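Local atomic coordinates of nicotinate phosphoribosyltransferase (Porphyromonas gingivalis, PDB entry 2IM5), a protein that probably makes nicotinate mononucleotide from nicotinate and phosphoribosyl diphosphate with ATP hydrolysis, the single step by which nicotinate enters NAD biosynthesis. Residues S163-R168 with R206-H211; D278-I283 with Q317-G322. All blocks are in the same frame, centred on the assembly; numbering follows the deposited sequence.

Contact 1. Residues S163-R168 with R206-H211; sequences SIFGMR and RVSGTH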
loop_
_atom_site.group_PDB
_atom_site.type_symbol
_atom_site.label_atom_id
_atom_site.label_comp_id
_atom_site.label_asym_id
_atom_site.label_seq_id
_atom_site.Cartn_x
_atom_site.Cartn_y
_atom_site.Cartn_z
ATOM N N SER A 163 6.836 -6.701 -8.780
ATOM C CA SER A 163 6.595 -5.266 -8.868
ATOM C C SER A 163 7.318 -4.601 -7.706
ATOM O O SER A 163 7.530 -5.224 -6.663
ATOM C CB SER A 163 5.089 -4.958 -8.774
ATOM O OG SER A 163 4.367 -5.465 -9.884
ATOM N N ILE A 164 7.690 -3.338 -7.893
ATOM C CA ILE A 164 8.383 -2.568 -6.863
ATOM C C ILE A 164 7.353 -1.849 -5.981
ATOM O O ILE A 164 6.658 -0.945 -6.448
ATOM C CB ILE A 164 9.324 -1.521 -7.507
ATOM C CG1 ILE A 164 10.273 -2.218 -8.487
ATOM C CG2 ILE A 164 10.099 -0.772 -6.424
ATOM C CD1 ILE A 164 11.109 -1.270 -9.330
ATOM N N PHE A 165 7.263 -2.265 -4.718
ATOM C CA PHE A 165 6.330 -1.696 -3.737
ATOM C C PHE A 165 7.076 -1.109 -2.530
ATOM O O PHE A 165 6.600 -1.254 -1.406
ATOM C CB PHE A 165 5.405 -2.783 -3.151
ATOM C CG PHE A 165 4.397 -3.352 -4.106
ATOM C CD1 PHE A 165 4.220 -2.830 -5.380
ATOM C CD2 PHE A 165 3.588 -4.414 -3.697
ATOM C CE1 PHE A 165 3.247 -3.354 -6.240
ATOM C CE2 PHE A 165 2.617 -4.947 -4.543
ATOM C CZ PHE A 165 2.445 -4.416 -5.818
ATOM N N GLY A 166 8.216 -0.457 -2.717
ATOM C CA GLY A 166 8.923 0.034 -1.540
ATOM C C GLY A 166 9.017 1.530 -1.280
ATOM O O GLY A 166 9.916 1.977 -0.562
ATOM N N MET A 167 8.095 2.306 -1.834
ATOM C CA MET A 167 8.126 3.750 -1.656
ATOM C C MET A 167 8.074 4.267 -0.214
ATOM O O MET A 167 8.936 5.033 0.208
ATOM C CB MET A 167 7.001 4.393 -2.473
ATOM C CG MET A 167 6.632 5.796 -2.022
ATOM S SD MET A 167 5.912 6.791 -3.337
ATOM C CE MET A 167 6.475 8.401 -2.828
ATOM N N ARG A 168 7.069 3.847 0.540
ATOM C CA ARG A 168 6.914 4.319 1.907
ATOM C C ARG A 168 8.131 4.220 2.821
ATOM O O ARG A 168 8.310 5.066 3.695
ATOM C CB ARG A 168 5.720 3.633 2.557
ATOM C CG ARG A 168 4.399 4.230 2.111
ATOM C CD ARG A 168 3.226 3.406 2.619
ATOM N NE ARG A 168 3.278 2.061 2.062
ATOM C CZ ARG A 168 2.459 1.079 2.407
ATOM N NH1 ARG A 168 1.514 1.291 3.315
ATOM N NH2 ARG A 168 2.586 -0.117 1.843
ATOM N N ARG A 206 4.962 0.071 -16.242
ATOM C CA ARG A 206 3.548 -0.050 -15.920
ATOM C C ARG A 206 3.398 0.278 -14.432
ATOM O O ARG A 206 4.335 0.072 -13.654
ATOM C CB ARG A 206 3.059 -1.487 -16.130
ATOM C CG ARG A 206 2.918 -1.942 -17.572
ATOM C CD ARG A 206 2.286 -3.334 -17.622
ATOM N NE ARG A 206 3.205 -4.373 -17.163
ATOM C CZ ARG A 206 4.088 -4.991 -17.943
ATOM N NH1 ARG A 206 4.173 -4.688 -19.230
ATOM N NH2 ARG A 206 4.903 -5.905 -17.435
ATOM N N VAL A 207 2.238 0.797 -14.036
ATOM C CA VAL A 207 2.013 1.064 -12.623
ATOM C C VAL A 207 1.459 -0.251 -12.100
ATOM O O VAL A 207 0.814 -0.987 -12.840
ATOM C CB VAL A 207 0.991 2.193 -12.376
ATOM C CG1 VAL A 207 1.574 3.522 -12.825
ATOM C CG2 VAL A 207 -0.310 1.900 -13.108
ATOM N N SER A 208 1.706 -0.552 -10.834
ATOM C CA SER A 208 1.239 -1.803 -10.259
ATOM C C SER A 208 0.775 -1.616 -8.821
ATOM O O SER A 208 1.413 -0.909 -8.041
ATOM C CB SER A 208 2.375 -2.831 -10.321
ATOM O OG SER A 208 2.058 -4.020 -9.634
ATOM N N GLY A 209 -0.338 -2.253 -8.472
ATOM C CA GLY A 209 -0.853 -2.137 -7.118
ATOM C C GLY A 209 -2.230 -2.754 -6.960
ATOM O O GLY A 209 -2.857 -3.157 -7.940
ATOM N N THR A 210 -2.705 -2.837 -5.723
ATOM C CA THR A 210 -4.022 -3.406 -5.448
ATOM C C THR A 210 -4.741 -2.457 -4.506
ATOM O O THR A 210 -4.136 -1.516 -4.010
ATOM C CB THR A 210 -3.905 -4.767 -4.731
ATOM O OG1 THR A 210 -3.364 -4.568 -3.417
ATOM C CG2 THR A 210 -2.996 -5.706 -5.509
ATOM N N HIS A 211 -6.024 -2.696 -4.256
ATOM C CA HIS A 211 -6.750 -1.839 -3.326
ATOM C C HIS A 211 -6.052 -2.094 -1.984
ATOM O O HIS A 211 -5.457 -3.153 -1.778
ATOM C CB HIS A 211 -8.231 -2.229 -3.262
ATOM C CG HIS A 211 -8.497 -3.476 -2.477
ATOM N ND1 HIS A 211 -8.346 -3.540 -1.106
ATOM C CD2 HIS A 211 -8.883 -4.712 -2.868
ATOM C CE1 HIS A 211 -8.623 -4.762 -0.689
ATOM N NE2 HIS A 211 -8.952 -5.493 -1.738
#
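Ser-163 and Ser-208 meet hydroxyl to hydroxyl: Ser-163 OG lies 2.7 Å from Ser-208 OG, a hydrogen bond in which either side could be the donor. Both serines start their side chains toward the opposite segment, but they turn the oxygen differently. In Ser-163 the OG stands beside the backbone N, opposite the carbonyl carbon (chi1 -66°), whereas in Ser-208 the OG is swung to the far side from N (chi1 173°). Behind the bonded oxygens the carbons close in as well, Ser-163 CB lying 3.8 Å from Ser-208 CB. Phe-165, two residues further on, leaves the backbone across the line of approach, and its outer ring atoms then come nearer. Its CE1 reaches Ser-208 O at 3.5 Å and Ser-208 OG at 3.7 Å, while CZ stands 4.2 Å from Gly-209 CA.

These residues sit where strands 162-164 and 206-207 of the parallel sheet in a TIM-barrel-clan domain run out into loops. Strand 191-194 separates the two in strand order, and the serine side chains bridge past it, both touching its Phe-192. Thr-210 OG1 bonds to His-211 O and also to Arg-273. Segment 206-211 leads directly toward His-213, the predicted site of autophosphorylation, which is unmodified here.

The two serines are buried, and one hydroxyl-hydroxyl bond of undecided direction gives each a polar partner inside the protein. Beside it, ring carbons CE1 and CZ of Phe-165 lie against the polar oxygens of Ser-208 by contact alone.

Contact 2. Residues D278-I283 with Q317-G322; sequences DPEIFI and QKLCAG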
loop_
_atom_site.group_PDB
_atom_site.type_symbol
_atom_site.label_atom_id
_atom_site.label_comp_id
_atom_site.label_asym_id
_atom_site.label_seq_id
_atom_site.Cartn_x
_atom_site.Cartn_y
_atom_site.Cartn_z
ATOM N N ASP A 278 1.969 -17.290 7.116
ATOM C CA ASP A 278 2.747 -18.216 6.303
ATOM C C ASP A 278 2.152 -18.364 4.901
ATOM O O ASP A 278 0.978 -18.696 4.750
ATOM C CB ASP A 278 2.808 -19.580 6.988
ATOM C CG ASP A 278 3.450 -20.637 6.116
ATOM O OD1 ASP A 278 4.621 -20.458 5.726
ATOM O OD2 ASP A 278 2.778 -21.645 5.812
ATOM N N PRO A 279 2.966 -18.127 3.856
ATOM C CA PRO A 279 2.500 -18.236 2.471
ATOM C C PRO A 279 1.993 -19.624 2.071
ATOM O O PRO A 279 0.999 -19.754 1.351
ATOM C CB PRO A 279 3.718 -17.775 1.659
ATOM C CG PRO A 279 4.871 -18.125 2.533
ATOM C CD PRO A 279 4.381 -17.720 3.902
ATOM N N GLU A 280 2.670 -20.662 2.545
ATOM C CA GLU A 280 2.265 -22.028 2.230
ATOM C C GLU A 280 0.875 -22.326 2.783
ATOM O O GLU A 280 0.070 -23.005 2.146
ATOM C CB GLU A 280 3.284 -23.021 2.795
ATOM C CG GLU A 280 2.906 -24.480 2.615
ATOM C CD GLU A 280 4.121 -25.404 2.624
ATOM O OE1 GLU A 280 5.097 -25.113 3.352
ATOM O OE2 GLU A 280 4.095 -26.429 1.905
ATOM N N ILE A 281 0.592 -21.816 3.976
ATOM C CA ILE A 281 -0.717 -22.013 4.583
ATOM C C ILE A 281 -1.764 -21.234 3.781
ATOM O O ILE A 281 -2.872 -21.719 3.553
ATOM C CB ILE A 281 -0.715 -21.542 6.054
ATOM C CG1 ILE A 281 0.104 -22.527 6.895
ATOM C CG2 ILE A 281 -2.140 -21.436 6.587
ATOM C CD1 ILE A 281 0.304 -22.094 8.325
ATOM N N PHE A 282 -1.401 -20.032 3.342
ATOM C CA PHE A 282 -2.313 -19.205 2.560
ATOM C C PHE A 282 -2.652 -19.912 1.245
ATOM O O PHE A 282 -3.810 -19.940 0.823
ATOM C CB PHE A 282 -1.674 -17.850 2.251
ATOM C CG PHE A 282 -2.568 -16.929 1.475
ATOM C CD1 PHE A 282 -3.467 -16.091 2.134
ATOM C CD2 PHE A 282 -2.526 -16.911 0.082
ATOM C CE1 PHE A 282 -4.317 -15.245 1.415
ATOM C CE2 PHE A 282 -3.367 -16.077 -0.645
ATOM C CZ PHE A 282 -4.266 -15.238 0.022
ATOM N N ILE A 283 -1.639 -20.483 0.596
ATOM C CA ILE A 283 -1.851 -21.179 -0.670
ATOM C C ILE A 283 -2.865 -22.314 -0.523
ATOM O O ILE A 283 -3.747 -22.482 -1.375
ATOM C CB ILE A 283 -0.519 -21.730 -1.222
ATOM C CG1 ILE A 283 0.410 -20.559 -1.560
ATOM C CG2 ILE A 283 -0.776 -22.590 -2.447
ATOM C CD1 ILE A 283 1.829 -20.957 -1.888
ATOM N N GLN A 317 7.443 -19.334 -5.180
ATOM C CA GLN A 317 7.181 -19.671 -6.567
ATOM C C GLN A 317 7.145 -21.199 -6.732
ATOM O O GLN A 317 6.318 -21.731 -7.470
ATOM C CB GLN A 317 8.267 -19.021 -7.436
ATOM C CG GLN A 317 8.064 -19.102 -8.935
ATOM C CD GLN A 317 9.001 -18.165 -9.682
ATOM O OE1 GLN A 317 10.076 -17.811 -9.183
ATOM N NE2 GLN A 317 8.604 -17.762 -10.884
ATOM N N LYS A 318 8.021 -21.903 -6.021
ATOM C CA LYS A 318 8.060 -23.365 -6.093
ATOM C C LYS A 318 6.800 -23.951 -5.464
ATOM O O LYS A 318 6.200 -24.878 -6.001
ATOM C CB LYS A 318 9.284 -23.916 -5.361
ATOM C CG LYS A 318 10.620 -23.430 -5.900
ATOM C CD LYS A 318 11.783 -24.052 -5.127
ATOM C CE LYS A 318 13.108 -23.381 -5.476
ATOM N NZ LYS A 318 13.349 -23.371 -6.949
ATOM N N LEU A 319 6.413 -23.410 -4.313
ATOM C CA LEU A 319 5.210 -23.860 -3.620
ATOM C C LEU A 319 3.962 -23.755 -4.495
ATOM O O LEU A 319 3.049 -24.573 -4.383
ATOM C CB LEU A 319 4.997 -23.029 -2.354
ATOM C CG LEU A 319 5.668 -23.460 -1.046
ATOM C CD1 LEU A 319 7.067 -23.983 -1.306
ATOM C CD2 LEU A 319 5.692 -22.272 -0.091
ATOM N N CYS A 320 3.925 -22.749 -5.367
ATOM C CA CYS A 320 2.777 -22.536 -6.240
ATOM C C CYS A 320 2.785 -23.371 -7.511
ATOM O O CYS A 320 1.735 -23.597 -8.107
ATOM C CB CYS A 320 2.681 -21.059 -6.628
ATOM S SG CYS A 320 2.279 -19.968 -5.260
ATOM N N ALA A 321 3.967 -23.817 -7.927
ATOM C CA ALA A 321 4.106 -24.601 -9.151
ATOM C C ALA A 321 3.031 -25.669 -9.313
ATOM O O ALA A 321 2.862 -26.529 -8.453
ATOM C CB ALA A 321 5.485 -25.239 -9.200
ATOM N N GLY A 322 2.295 -25.592 -10.416
ATOM C CA GLY A 322 1.254 -26.562 -10.699
ATOM C C GLY A 322 -0.040 -26.437 -9.913
ATOM O O GLY A 322 -0.915 -27.288 -10.045
#
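Ile-283 points its CD1 methyl into the corner formed by Leu-319 and Cys-320, meeting Leu-319 CB at 3.8 Å and Cys-320 SG at 3.5 Å. The isoleucine and leucine side chains cross at about a right angle. The touch between them is made by the end of the isoleucine against the root of the leucine. Ile-283 reaches this place with CG1 beside its backbone N and opposite the carbonyl carbon (chi1 -65°), its chain then running on extended to CD1 (chi2 170°). The sulfur lies alongside this branch, since Cys-320 SG is also 4.2 Å from Ile-283 CG1. Cys-320 starts its side chain across the line between the segments, and it is the sulfur that makes the approach.

The helices involved, 279-292 and 310-320, follow strands 271-274 and 301-304, neighbours in the parallel sheet, and thus belong to successive beta-alpha units of the TIM-barrel-clan domain. The first turn of helix 279-292 meets the last turn of helix 310-320. Phe-304, on the strand between the two helices in sequence, touches Pro-279, Ile-283 and Cys-320, and so lies beneath both sides of the contact.

Leu-319 adds a second, more outward contact: its CD2 methyl lies against Glu-280, 3.8 Å from CB and 4.1 Å from CA. The exposed glutamate therefore contributes the base of its side chain and not its carboxylate. One residue before the helix, Asp-278 is the N-cap, its OD2 accepting from Ile-281 N at 2.9 Å. That N-H comes from above the carboxylate plane, 49° out of it.

Contact 1 closes before contact 2 opens, so the two follow in series along the chain, both in the TIM-barrel-like domain of the NAPRTase family. Their centres are about 21 Å apart and their nearest atoms about 11 Å, so they do not touch. Contact 1 involves strands 162-164 and 206-207 and the loops after them, whereas contact 2 joins helices 279-292 and 310-320. The centre of contact 1 lies about 7 Å from the centre of the chain, that of contact 2 about 22 Å. One parallel sheet thus ties inner strand ends to the outer helical layer, with strand 325-330 between 162-164 and 301-304 separating the two regions.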